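Local coordinates for TonB-dependent siderophore receptor (Pseudomonas aeruginosa 39016, PDB 5NEC), which probably imports ferric siderophores, and siderophore-drug conjugates, across the outer membrane with energy supplied through TonB, at residues A[350-355]-A[359-364]. Residues are numbered along the deposited sequence; the frame is centred on the assembly and turned at random.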
# COMPACT_ATOMS: atom_id res chain seq x y z
N GLY A 350 18.63 22.14 -3.45
CA GLY A 350 19.56 22.48 -4.53
C GLY A 350 20.99 22.14 -4.17
O GLY A 350 21.24 21.06 -3.64
N GLU A 351 21.91 23.06 -4.47
CA GLU A 351 23.36 22.80 -4.34
C GLU A 351 24.15 23.93 -3.73
O GLU A 351 23.84 25.09 -3.95
CB GLU A 351 24.00 22.55 -5.72
CG GLU A 351 23.49 21.33 -6.46
CD GLU A 351 22.20 21.59 -7.22
OE1 GLU A 351 22.06 22.71 -7.76
OE2 GLU A 351 21.32 20.69 -7.27
N PHE A 352 25.20 23.58 -2.99
CA PHE A 352 26.26 24.53 -2.65
C PHE A 352 27.62 23.81 -2.60
O PHE A 352 27.67 22.57 -2.64
CB PHE A 352 25.95 25.30 -1.35
CG PHE A 352 25.95 24.46 -0.10
CD1 PHE A 352 27.10 24.30 0.66
CD2 PHE A 352 24.78 23.84 0.33
CE1 PHE A 352 27.10 23.51 1.82
CE2 PHE A 352 24.76 23.07 1.49
CZ PHE A 352 25.92 22.90 2.23
N TYR A 353 28.69 24.60 -2.51
CA TYR A 353 30.06 24.11 -2.65
C TYR A 353 30.84 24.50 -1.43
O TYR A 353 30.78 25.63 -1.01
CB TYR A 353 30.72 24.66 -3.97
CG TYR A 353 29.83 24.35 -5.12
CD1 TYR A 353 29.81 23.07 -5.66
CD2 TYR A 353 28.86 25.25 -5.56
CE1 TYR A 353 28.92 22.73 -6.67
CE2 TYR A 353 27.98 24.91 -6.57
CZ TYR A 353 28.02 23.65 -7.12
OH TYR A 353 27.16 23.27 -8.11
N LEU A 354 31.59 23.56 -0.86
CA LEU A 354 32.28 23.81 0.40
C LEU A 354 33.43 22.85 0.49
O LEU A 354 33.24 21.65 0.37
CB LEU A 354 31.31 23.62 1.59
CG LEU A 354 31.77 24.08 2.97
CD1 LEU A 354 32.06 25.58 2.99
CD2 LEU A 354 30.70 23.69 3.99
N GLY A 355 34.64 23.39 0.66
CA GLY A 355 35.86 22.57 0.66
C GLY A 355 36.10 21.81 -0.64
O GLY A 355 36.67 20.70 -0.61
N ASN A 359 27.54 19.87 -2.48
CA ASN A 359 26.57 19.49 -1.47
C ASN A 359 25.18 19.58 -2.11
O ASN A 359 24.67 20.68 -2.29
CB ASN A 359 26.64 20.43 -0.28
CG ASN A 359 27.90 20.26 0.54
OD1 ASN A 359 29.03 20.57 0.08
ND2 ASN A 359 27.74 19.77 1.75
N SER A 360 24.59 18.43 -2.44
CA SER A 360 23.21 18.36 -2.91
C SER A 360 22.31 18.15 -1.70
O SER A 360 22.39 17.10 -1.05
CB SER A 360 23.06 17.25 -3.93
OG SER A 360 23.85 17.57 -5.06
N PHE A 361 21.50 19.16 -1.38
CA PHE A 361 20.78 19.19 -0.12
C PHE A 361 19.27 19.39 -0.30
O PHE A 361 18.80 19.82 -1.36
CB PHE A 361 21.35 20.28 0.80
CG PHE A 361 20.86 21.65 0.50
CD1 PHE A 361 21.46 22.40 -0.50
CD2 PHE A 361 19.80 22.22 1.21
CE1 PHE A 361 21.00 23.70 -0.80
CE2 PHE A 361 19.34 23.50 0.90
CZ PHE A 361 19.94 24.24 -0.10
N SER A 362 18.54 19.06 0.76
CA SER A 362 17.15 19.46 0.91
C SER A 362 16.83 19.71 2.38
O SER A 362 17.26 18.96 3.24
CB SER A 362 16.22 18.40 0.34
OG SER A 362 14.90 18.93 0.25
N THR A 363 16.08 20.77 2.65
CA THR A 363 15.71 21.12 4.01
C THR A 363 14.30 21.71 4.02
O THR A 363 13.87 22.28 3.02
CB THR A 363 16.76 22.07 4.63
OG1 THR A 363 16.48 22.24 6.02
CG2 THR A 363 16.74 23.43 3.97
N GLY A 364 13.57 21.54 5.12
CA GLY A 364 12.18 22.04 5.17
C GLY A 364 11.48 22.07 6.51
O GLY A 364 11.97 21.53 7.49
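Gly350 and Phe361 exchange a reciprocal pair of backbone hydrogen bonds, and Phe352 and Asn359 exchange another, shorter toward the turn, where Asn359 N lies 2.7 Å from Phe352 O; with Glu351 and Ser360 as the non-hydrogen-bonded pair between, the strands form an antiparallel ladder, the axes of the two short segments running at 134° to each other. Beside the non-hydrogen-bonded pair, Glu351 CA lies 3.2 Å from Asn359 O, a CA-H...O contact.

The face carrying Phe352, Asn359 and Phe361 illustrates how aromatic rings can cover a hairpin. With CG between its backbone N and carbonyl carbon (chi1 67°), the Phe352 ring folds back over its cross-strand partner. Asn359 CB sits 3.6 Å from the ring centroid in a CH-pi contact, and the amide lies stacked on the ring, the two planes 14° apart. Phe361 has its CG in the same position between backbone N and carbonyl carbon, and reaches over Gly350, whose N lies above one face of the ring, toward its rim. The two phenyl groups meet where Phe361 CD1 comes 3.7 Å from Phe352 CD2, at the Phe352 edge.

The Asn359 amide is held from beyond the hairpin: ND2 donates to Asp439 OD2 on strand 426-444. That strand continues the barrel wall beside 357-379, pairing through Ser360 with Thr440. The contact closes the hairpin of strands 327-354 and 357-379, next to the short turn joining them, at one end of the TonB-dependent receptor barrel.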